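Local coordinates for protein transcriptional regulator (NtrC family) (Aquifex aeolicus, PDB 3DZD) that probably activates sigma-54-dependent transcription, using an AAA+ ATPase domain under the control of a response-regulator receiver domain, at residues P154-G159 with V293-L298; R143-I148 with R170-Y175; D58-I63 with I91-Y96. All blocks are in the same frame, centred on the assembly; numbering follows the deposited sequence.

Contact 3 comes first along the chain, in the receiver domain, where the start of helix 62-69 meets the end of helix 85-93. Contacts 1 and 2 both belong to the ATPase domain and their segments alternate in sequence: helix 136-149, strand 155-158, helix 165-176, then strand 294-297. Their centres lie 12 Å apart and they touch, because Val155 packs on Ile148, and Ile296 on Leu144, Ile148 and Ile172; the two helices thus cover one face of the parallel sheet. Contact 3 is about 46 Å from contact 1 and 36 Å from contact 2 between centres, consistent with separate regulatory and ATPase modules within one chain.

Contact 1: P154-G159 with V293-L298; sequences PVLITG and VFQIYL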
loop_
_atom_site.group_PDB
_atom_site.type_symbol
_atom_site.label_atom_id
_atom_site.label_comp_id
_atom_site.label_asym_id
_atom_site.label_seq_id
_atom_site.Cartn_x
_atom_site.Cartn_y
_atom_site.Cartn_z
ATOM N N PRO A 154 2.432 16.194 -18.790
ATOM C CA PRO A 154 3.242 16.307 -17.574
ATOM C C PRO A 154 3.133 17.688 -16.922
ATOM O O PRO A 154 2.793 18.673 -17.577
ATOM C CB PRO A 154 4.667 16.048 -18.076
ATOM C CG PRO A 154 4.486 15.348 -19.406
ATOM C CD PRO A 154 3.268 15.979 -19.981
ATOM N N VAL A 155 3.408 17.739 -15.629
ATOM C CA VAL A 155 3.332 18.977 -14.875
ATOM C C VAL A 155 4.664 19.239 -14.204
ATOM O O VAL A 155 5.234 18.347 -13.593
ATOM C CB VAL A 155 2.232 18.910 -13.791
ATOM C CG1 VAL A 155 2.159 20.209 -13.020
ATOM C CG2 VAL A 155 0.890 18.598 -14.427
ATOM N N LEU A 156 5.159 20.460 -14.332
ATOM C CA LEU A 156 6.365 20.882 -13.647
ATOM C C LEU A 156 5.975 21.818 -12.509
ATOM O O LEU A 156 5.337 22.840 -12.732
ATOM C CB LEU A 156 7.318 21.599 -14.613
ATOM C CG LEU A 156 8.572 22.203 -13.960
ATOM C CD1 LEU A 156 9.524 21.104 -13.506
ATOM C CD2 LEU A 156 9.286 23.179 -14.896
ATOM N N ILE A 157 6.349 21.454 -11.292
ATOM C CA ILE A 157 6.074 22.272 -10.125
ATOM C C ILE A 157 7.344 22.997 -9.684
ATOM O O ILE A 157 8.296 22.361 -9.249
ATOM C CB ILE A 157 5.556 21.411 -8.957
ATOM C CG1 ILE A 157 4.364 20.565 -9.415
ATOM C CG2 ILE A 157 5.191 22.277 -7.774
ATOM C CD1 ILE A 157 3.896 19.573 -8.390
ATOM N N THR A 158 7.355 24.321 -9.804
ATOM C CA THR A 158 8.494 25.130 -9.368
ATOM C C THR A 158 8.245 25.749 -7.996
ATOM O O THR A 158 7.133 26.153 -7.660
ATOM C CB THR A 158 8.841 26.261 -10.379
ATOM O OG1 THR A 158 9.080 25.692 -11.670
ATOM C CG2 THR A 158 10.099 27.027 -9.931
ATOM N N GLY A 159 9.284 25.813 -7.187
ATOM C CA GLY A 159 9.136 26.357 -5.853
ATOM C C GLY A 159 10.390 26.117 -5.062
ATOM O O GLY A 159 11.168 25.226 -5.392
ATOM N N VAL A 293 4.465 20.934 -20.010
ATOM C CA VAL A 293 3.249 21.251 -20.745
ATOM C C VAL A 293 2.272 22.038 -19.867
ATOM O O VAL A 293 1.615 22.958 -20.340
ATOM C CB VAL A 293 2.575 19.963 -21.272
ATOM C CG1 VAL A 293 1.266 20.281 -21.949
ATOM C CG2 VAL A 293 3.505 19.243 -22.235
ATOM N N PHE A 294 2.170 21.647 -18.594
ATOM C CA PHE A 294 1.536 22.468 -17.563
ATOM C C PHE A 294 2.545 22.839 -16.490
ATOM O O PHE A 294 3.459 22.078 -16.196
ATOM C CB PHE A 294 0.394 21.724 -16.879
ATOM C CG PHE A 294 -0.764 21.441 -17.771
ATOM C CD1 PHE A 294 -1.438 22.475 -18.400
ATOM C CD2 PHE A 294 -1.197 20.134 -17.966
ATOM C CE1 PHE A 294 -2.513 22.212 -19.227
ATOM C CE2 PHE A 294 -2.270 19.862 -18.786
ATOM C CZ PHE A 294 -2.932 20.900 -19.422
ATOM N N GLN A 295 2.363 23.997 -15.877
ATOM C CA GLN A 295 3.243 24.397 -14.793
ATOM C C GLN A 295 2.450 24.926 -13.619
ATOM O O GLN A 295 1.326 25.392 -13.777
ATOM C CB GLN A 295 4.236 25.462 -15.249
ATOM C CG GLN A 295 5.158 25.013 -16.356
ATOM C CD GLN A 295 6.329 25.948 -16.516
ATOM O OE1 GLN A 295 6.561 26.495 -17.596
ATOM N NE2 GLN A 295 7.077 26.152 -15.431
ATOM N N ILE A 296 3.054 24.842 -12.437
ATOM C CA ILE A 296 2.491 25.429 -11.243
ATOM C C ILE A 296 3.655 26.001 -10.471
ATOM O O ILE A 296 4.697 25.350 -10.338
ATOM C CB ILE A 296 1.802 24.379 -10.353
ATOM C CG1 ILE A 296 0.651 23.707 -11.093
ATOM C CG2 ILE A 296 1.327 25.011 -9.044
ATOM C CD1 ILE A 296 0.124 22.464 -10.406
ATOM N N TYR A 297 3.475 27.214 -9.964
ATOM C CA TYR A 297 4.470 27.859 -9.128
ATOM C C TYR A 297 3.957 27.945 -7.693
ATOM O O TYR A 297 2.907 28.528 -7.453
ATOM C CB TYR A 297 4.770 29.267 -9.653
ATOM C CG TYR A 297 5.689 30.043 -8.748
ATOM C CD1 TYR A 297 7.044 29.762 -8.709
ATOM C CD2 TYR A 297 5.203 31.041 -7.925
ATOM C CE1 TYR A 297 7.889 30.457 -7.880
ATOM C CE2 TYR A 297 6.035 31.749 -7.100
ATOM C CZ TYR A 297 7.380 31.456 -7.077
ATOM O OH TYR A 297 8.227 32.148 -6.242
ATOM N N LEU A 298 4.682 27.350 -6.753
ATOM C CA LEU A 298 4.366 27.498 -5.334
ATOM C C LEU A 298 5.212 28.600 -4.727
ATOM O O LEU A 298 6.429 28.503 -4.716
ATOM C CB LEU A 298 4.649 26.202 -4.561
ATOM C CG LEU A 298 3.973 24.930 -5.054
ATOM C CD1 LEU A 298 4.183 23.777 -4.067
ATOM C CD2 LEU A 298 2.489 25.189 -5.293
HETATM O O HOH W 1 6.854 24.925 -13.208
#
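Strands 155-158 and 294-297 run side by side in the same direction, their short axes 4.7 Å apart at closest and inclined by 17°. Five backbone bonds join the segments, alternating in direction from Phe294 N to Pro154 O at one end to Leu298 N to Thr158 O at the other. Side chains sort onto two faces. On the first, Val155 sets CG1 anti to its backbone N, 4.0 Å from Ile296 CD1; Ile296 gets there by holding CG1 beside its own N and extending CD1 (chi2 167°). The other branch of Val155, CG2, rests 4.0 Å from Phe294 CB and lies at the edge of that ring, whose far end leads away. Farther along, the side chain of Leu298 crosses that of Ile157 obliquely, CG against CG2. This is the outer pair of the five-stranded parallel sheet of a P-loop AAA+ domain: strand 294-297 is outermost, strand 265-270 flanks the other side of 155-158, and Gly159 opens the P-loop that carries Lys165. The side chain of Leu298 comes to about 6 Å from the bound ADP. The second face is more polar. Gln295, with CG beside its N and the chain then extended, runs alongside Leu156 and brings NE2 to 3.7 Å from Leu156 CD2. NE2 does not reach Thr158 OG1 directly; a water accepts from Gln295 NE2 at 2.5 Å. It also bonds to Thr158 OG1 at 2.8 Å and donates to Leu156 O, which thus takes two donors, this water and Ile296 N.

Contact 2: R143-I148 with R170-Y175; sequences RLIPKI and RLIHRY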
loop_
_atom_site.group_PDB
_atom_site.type_symbol
_atom_site.label_atom_id
_atom_site.label_comp_id
_atom_site.label_asym_id
_atom_site.label_seq_id
_atom_site.Cartn_x
_atom_site.Cartn_y
_atom_site.Cartn_z
ATOM N N ARG A 143 -7.577 25.794 -6.994
ATOM C CA ARG A 143 -8.571 25.761 -8.069
ATOM C C ARG A 143 -7.984 25.206 -9.364
ATOM O O ARG A 143 -8.698 24.646 -10.195
ATOM C CB ARG A 143 -9.139 27.157 -8.335
ATOM C CG ARG A 143 -10.154 27.625 -7.306
ATOM C CD ARG A 143 -10.765 28.983 -7.668
ATOM N NE ARG A 143 -9.951 30.107 -7.210
ATOM C CZ ARG A 143 -9.167 30.827 -8.006
ATOM N NH1 ARG A 143 -9.100 30.536 -9.303
ATOM N NH2 ARG A 143 -8.457 31.834 -7.510
ATOM N N LEU A 144 -6.679 25.373 -9.532
ATOM C CA LEU A 144 -6.016 24.976 -10.764
ATOM C C LEU A 144 -5.794 23.466 -10.820
ATOM O O LEU A 144 -5.931 22.845 -11.873
ATOM C CB LEU A 144 -4.684 25.713 -10.884
ATOM C CG LEU A 144 -3.749 25.289 -12.010
ATOM C CD1 LEU A 144 -4.318 25.709 -13.378
ATOM C CD2 LEU A 144 -2.348 25.860 -11.779
ATOM N N ILE A 145 -5.466 22.888 -9.671
ATOM C CA ILE A 145 -5.093 21.482 -9.567
ATOM C C ILE A 145 -6.085 20.509 -10.209
ATOM O O ILE A 145 -5.679 19.601 -10.940
ATOM C CB ILE A 145 -4.884 21.072 -8.088
ATOM C CG1 ILE A 145 -3.576 21.650 -7.542
ATOM C CG2 ILE A 145 -4.878 19.574 -7.946
ATOM C CD1 ILE A 145 -3.304 21.218 -6.136
ATOM N N PRO A 146 -7.384 20.681 -9.927
ATOM C CA PRO A 146 -8.395 19.767 -10.468
ATOM C C PRO A 146 -8.557 19.898 -11.988
ATOM O O PRO A 146 -8.944 18.932 -12.652
ATOM C CB PRO A 146 -9.686 20.208 -9.758
ATOM C CG PRO A 146 -9.242 21.022 -8.591
ATOM C CD PRO A 146 -7.977 21.683 -9.026
ATOM N N LYS A 147 -8.266 21.079 -12.524
ATOM C CA LYS A 147 -8.329 21.314 -13.963
ATOM C C LYS A 147 -7.155 20.665 -14.704
ATOM O O LYS A 147 -7.306 20.164 -15.817
ATOM C CB LYS A 147 -8.332 22.812 -14.239
ATOM C CG LYS A 147 -9.502 23.553 -13.620
ATOM C CD LYS A 147 -9.425 25.041 -13.929
ATOM C CE LYS A 147 -10.713 25.749 -13.542
ATOM N NZ LYS A 147 -10.808 27.113 -14.148
ATOM N N ILE A 148 -5.986 20.695 -14.072
ATOM C CA ILE A 148 -4.764 20.129 -14.623
ATOM C C ILE A 148 -4.790 18.605 -14.576
ATOM O O ILE A 148 -4.269 17.937 -15.464
ATOM C CB ILE A 148 -3.554 20.587 -13.777
ATOM C CG1 ILE A 148 -3.278 22.067 -13.976
ATOM C CG2 ILE A 148 -2.309 19.813 -14.121
ATOM C CD1 ILE A 148 -2.018 22.506 -13.281
ATOM N N ARG A 170 0.677 14.770 -5.127
ATOM C CA ARG A 170 -0.271 13.752 -4.665
ATOM C C ARG A 170 -1.709 14.171 -4.900
ATOM O O ARG A 170 -2.556 13.355 -5.275
ATOM C CB ARG A 170 -0.067 13.431 -3.185
ATOM C CG ARG A 170 1.162 12.581 -2.920
ATOM C CD ARG A 170 1.291 12.210 -1.453
ATOM N NE ARG A 170 2.568 11.532 -1.222
ATOM C CZ ARG A 170 2.787 10.246 -1.495
ATOM N NH1 ARG A 170 1.808 9.495 -1.999
ATOM N NH2 ARG A 170 3.979 9.710 -1.261
ATOM N N LEU A 171 -1.986 15.449 -4.669
ATOM C CA LEU A 171 -3.310 15.979 -4.933
ATOM C C LEU A 171 -3.650 15.747 -6.386
ATOM O O LEU A 171 -4.720 15.230 -6.701
ATOM C CB LEU A 171 -3.383 17.468 -4.593
ATOM C CG LEU A 171 -3.368 17.755 -3.085
ATOM C CD1 LEU A 171 -3.431 19.256 -2.799
ATOM C CD2 LEU A 171 -4.512 17.021 -2.378
ATOM N N ILE A 172 -2.727 16.119 -7.273
ATOM C CA ILE A 172 -2.934 15.977 -8.715
ATOM C C ILE A 172 -3.226 14.522 -9.077
ATOM O O ILE A 172 -4.170 14.238 -9.807
ATOM C CB ILE A 172 -1.703 16.475 -9.521
ATOM C CG1 ILE A 172 -1.605 18.007 -9.483
ATOM C CG2 ILE A 172 -1.760 15.977 -10.959
ATOM C CD1 ILE A 172 -0.277 18.543 -9.971
ATOM N N HIS A 173 -2.410 13.606 -8.565
ATOM C CA HIS A 173 -2.621 12.186 -8.794
ATOM C C HIS A 173 -4.023 11.782 -8.332
ATOM O O HIS A 173 -4.817 11.240 -9.105
ATOM C CB HIS A 173 -1.557 11.366 -8.071
ATOM C CG HIS A 173 -1.807 9.889 -8.104
ATOM N ND1 HIS A 173 -1.707 9.143 -9.259
ATOM C CD2 HIS A 173 -2.163 9.023 -7.124
ATOM C CE1 HIS A 173 -1.991 7.880 -8.990
ATOM N NE2 HIS A 173 -2.266 7.780 -7.701
ATOM N N ARG A 174 -4.318 12.071 -7.069
ATOM C CA ARG A 174 -5.639 11.839 -6.493
ATOM C C ARG A 174 -6.788 12.267 -7.410
ATOM O O ARG A 174 -7.708 11.493 -7.657
ATOM C CB ARG A 174 -5.757 12.575 -5.157
ATOM C CG ARG A 174 -7.011 12.241 -4.374
ATOM C CD ARG A 174 -6.938 10.824 -3.834
ATOM N NE ARG A 174 -5.696 10.575 -3.105
ATOM C CZ ARG A 174 -5.562 10.724 -1.791
ATOM N NH1 ARG A 174 -6.596 11.121 -1.061
ATOM N NH2 ARG A 174 -4.398 10.474 -1.203
ATOM N N TYR A 175 -6.734 13.502 -7.904
ATOM C CA TYR A 175 -7.805 14.054 -8.739
ATOM C C TYR A 175 -7.797 13.503 -10.161
ATOM O O TYR A 175 -8.837 13.461 -10.816
ATOM C CB TYR A 175 -7.729 15.585 -8.783
ATOM C CG TYR A 175 -8.017 16.260 -7.458
ATOM C CD1 TYR A 175 -7.529 15.734 -6.268
ATOM C CD2 TYR A 175 -8.758 17.435 -7.395
ATOM C CE1 TYR A 175 -7.783 16.346 -5.052
ATOM C CE2 TYR A 175 -9.013 18.059 -6.179
ATOM C CZ TYR A 175 -8.522 17.507 -5.011
ATOM O OH TYR A 175 -8.764 18.111 -3.795
#
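The ring of Tyr175 has the CG2 methyl of Ile145 over one face, while Pro146 CB lies at its edge, near the ring plane and 3.8 Å from Tyr175 CD2. Arg174 CB, from the same helix, is also in plane at the edge. Tyr175 holds CG beside its backbone N (chi1 -67°), which lays the ring alongside the proline, both pointing the same way. Between the helices, Ile145 spreads its two branches: CG2, anti to its N, meets Ile172 CG1 at 3.9 Å, the side chains crossing at about a right angle, and extended CD1 reaches Leu171 CD1 at 3.9 Å. An alanine here would remove CG2 and CD1, and would probably loosen the packing on Leu171, Ile172 and Tyr175. The axes of segments 143-148 and 170-175 approach to 8.7 Å and cross at -48°; the first is kinked where Pro146 N has no bond to the preceding turn. Helix 165-176, which follows the P-loop, and its partner lie against the sheet of the AAA+ domain, where Ile148 and Ile172 touch Ile296. No hydrogen bond joins the two segments; what holds them together here is non-directional apolar contact.

Contact 3: D58-I63 with I91-Y96; sequences DGVNFI and IKKGAY
Asp58 opens the turn that becomes helix 62-69, its carbonyl O accepting the backbone N of Phe62 at 3.0 Å. Val60 makes the first contact with the other segment: Lys93 CD lies 3.7 Å from Val60 O and also near Val60 CG1, which is anti to the backbone N (chi1 -179°), and the two side chains cross at about a right angle. The next residue, Asn61, starts off pointing away from segment 91-96, but its end comes back so that OD1 sits 3.3 Å from Lys93 CE. No hydrogen bond is formed there; the approach to a carbon beside the ammonium group is probably mildly attractive. Lys93 reaches this position because its chain bends at chi2 (-140°) and again at chi4, laying its methylenes over Val60 and Asn61, while NZ has a long, weak ion pair with Asp64. Phe62 turns to the opposite side, packing on helix 33-42. Ile63 carries most of the apolar contact on the first segment's side: CG2, anti to its N, is 4.0 Å from Lys93 CB, and CD1, at the end of an extended branch, meets Ala95 CB at 3.8 Å. Facing it, helix 85-93 ends in a Schellman motif at Gly94, with a positive phi (126°) at which a CB would jam against the carbonyl O of Lys93, so the turn calls for glycine. Lys93 O, at that helix end, accepts a bond from Lys67 NZ. In this CheY-like receiver fold the two helices lie next to each other against the central parallel sheet: Ile63 also touches Ala90 of helix 85-93, Leu50 of strand 47-51 and Val77 of strand 74-79, whereas Tyr96, leading into strand 97-100, stacks on His114 of the second subunit.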
loop_
_atom_site.group_PDB
_atom_site.type_symbol
_atom_site.label_atom_id
_atom_site.label_comp_id
_atom_site.label_asym_id
_atom_site.label_seq_id
_atom_site.Cartn_x
_atom_site.Cartn_y
_atom_site.Cartn_z
ATOM N N ASP A 58 -35.422 -15.195 -7.810
ATOM C CA ASP A 58 -34.461 -15.141 -8.902
ATOM C C ASP A 58 -33.030 -15.124 -8.362
ATOM O O ASP A 58 -32.573 -14.117 -7.821
ATOM C CB ASP A 58 -34.720 -13.905 -9.765
ATOM C CG ASP A 58 -34.020 -13.972 -11.105
ATOM O OD1 ASP A 58 -33.273 -14.944 -11.341
ATOM O OD2 ASP A 58 -34.219 -13.050 -11.924
ATOM N N GLY A 59 -32.333 -16.248 -8.510
ATOM C CA GLY A 59 -30.968 -16.388 -8.033
ATOM C C GLY A 59 -30.043 -15.260 -8.446
ATOM O O GLY A 59 -29.235 -14.793 -7.644
ATOM N N VAL A 60 -30.153 -14.825 -9.696
ATOM C CA VAL A 60 -29.374 -13.691 -10.190
ATOM C C VAL A 60 -29.634 -12.419 -9.377
ATOM O O VAL A 60 -28.707 -11.813 -8.832
ATOM C CB VAL A 60 -29.694 -13.401 -11.669
ATOM C CG1 VAL A 60 -28.854 -12.241 -12.178
ATOM C CG2 VAL A 60 -29.476 -14.647 -12.516
ATOM N N ASN A 61 -30.901 -12.018 -9.299
ATOM C CA ASN A 61 -31.284 -10.809 -8.576
ATOM C C ASN A 61 -30.891 -10.853 -7.105
ATOM O O ASN A 61 -30.641 -9.815 -6.490
ATOM C CB ASN A 61 -32.787 -10.553 -8.710
ATOM C CG ASN A 61 -33.198 -10.244 -10.136
ATOM O OD1 ASN A 61 -32.402 -9.730 -10.926
ATOM N ND2 ASN A 61 -34.446 -10.555 -10.476
ATOM N N PHE A 62 -30.838 -12.056 -6.543
ATOM C CA PHE A 62 -30.424 -12.230 -5.155
ATOM C C PHE A 62 -29.034 -11.651 -4.904
ATOM O O PHE A 62 -28.685 -11.316 -3.776
ATOM C CB PHE A 62 -30.444 -13.703 -4.759
ATOM C CG PHE A 62 -30.204 -13.932 -3.301
ATOM C CD1 PHE A 62 -31.231 -13.768 -2.386
ATOM C CD2 PHE A 62 -28.952 -14.296 -2.838
ATOM C CE1 PHE A 62 -31.017 -13.971 -1.037
ATOM C CE2 PHE A 62 -28.732 -14.499 -1.487
ATOM C CZ PHE A 62 -29.770 -14.338 -0.585
ATOM N N ILE A 63 -28.238 -11.543 -5.960
ATOM C CA ILE A 63 -26.951 -10.883 -5.850
ATOM C C ILE A 63 -27.130 -9.488 -5.256
ATOM O O ILE A 63 -26.282 -9.019 -4.500
ATOM C CB ILE A 63 -26.244 -10.796 -7.212
ATOM C CG1 ILE A 63 -25.676 -12.162 -7.594
ATOM C CG2 ILE A 63 -25.136 -9.763 -7.176
ATOM C CD1 ILE A 63 -25.101 -12.204 -8.977
ATOM N N ILE A 91 -22.633 -11.599 -13.592
ATOM C CA ILE A 91 -21.371 -10.872 -13.570
ATOM C C ILE A 91 -21.598 -9.365 -13.618
ATOM O O ILE A 91 -20.947 -8.607 -12.899
ATOM C CB ILE A 91 -20.452 -11.275 -14.739
ATOM C CG1 ILE A 91 -20.041 -12.749 -14.628
ATOM C CG2 ILE A 91 -19.235 -10.355 -14.782
ATOM C CD1 ILE A 91 -19.211 -13.081 -13.401
ATOM N N LYS A 92 -22.514 -8.928 -14.473
ATOM C CA LYS A 92 -22.817 -7.509 -14.584
ATOM C C LYS A 92 -23.508 -7.003 -13.322
ATOM O O LYS A 92 -23.371 -5.834 -12.956
ATOM C CB LYS A 92 -23.667 -7.234 -15.823
ATOM C CG LYS A 92 -22.937 -7.535 -17.120
ATOM C CD LYS A 92 -23.894 -7.698 -18.287
ATOM C CE LYS A 92 -24.459 -6.364 -18.736
ATOM N NZ LYS A 92 -25.097 -6.469 -20.078
ATOM N N LYS A 93 -24.242 -7.884 -12.648
ATOM C CA LYS A 93 -24.847 -7.517 -11.375
ATOM C C LYS A 93 -23.780 -7.344 -10.314
ATOM O O LYS A 93 -24.008 -6.697 -9.297
ATOM C CB LYS A 93 -25.885 -8.543 -10.920
ATOM C CG LYS A 93 -27.271 -8.275 -11.462
ATOM C CD LYS A 93 -28.336 -8.527 -10.416
ATOM C CE LYS A 93 -29.657 -7.905 -10.843
ATOM N NZ LYS A 93 -29.492 -6.479 -11.247
ATOM N N GLY A 94 -22.611 -7.928 -10.549
ATOM C CA GLY A 94 -21.495 -7.749 -9.641
ATOM C C GLY A 94 -20.868 -9.030 -9.121
ATOM O O GLY A 94 -20.010 -8.979 -8.237
ATOM N N ALA A 95 -21.293 -10.174 -9.649
ATOM C CA ALA A 95 -20.673 -11.442 -9.280
ATOM C C ALA A 95 -19.225 -11.422 -9.759
ATOM O O ALA A 95 -18.926 -10.822 -10.794
ATOM C CB ALA A 95 -21.438 -12.619 -9.901
ATOM N N TYR A 96 -18.326 -12.065 -9.021
ATOM C CA TYR A 96 -16.919 -12.100 -9.425
ATOM C C TYR A 96 -16.610 -13.188 -10.455
ATOM O O TYR A 96 -15.888 -12.954 -11.422
ATOM C CB TYR A 96 -15.999 -12.250 -8.212
ATOM C CG TYR A 96 -14.546 -12.489 -8.571
ATOM C CD1 TYR A 96 -13.750 -11.451 -9.037
ATOM C CD2 TYR A 96 -13.964 -13.753 -8.433
ATOM C CE1 TYR A 96 -12.419 -11.654 -9.366
ATOM C CE2 TYR A 96 -12.626 -13.970 -8.758
ATOM C CZ TYR A 96 -11.861 -12.912 -9.226
ATOM O OH TYR A 96 -10.531 -13.093 -9.553
#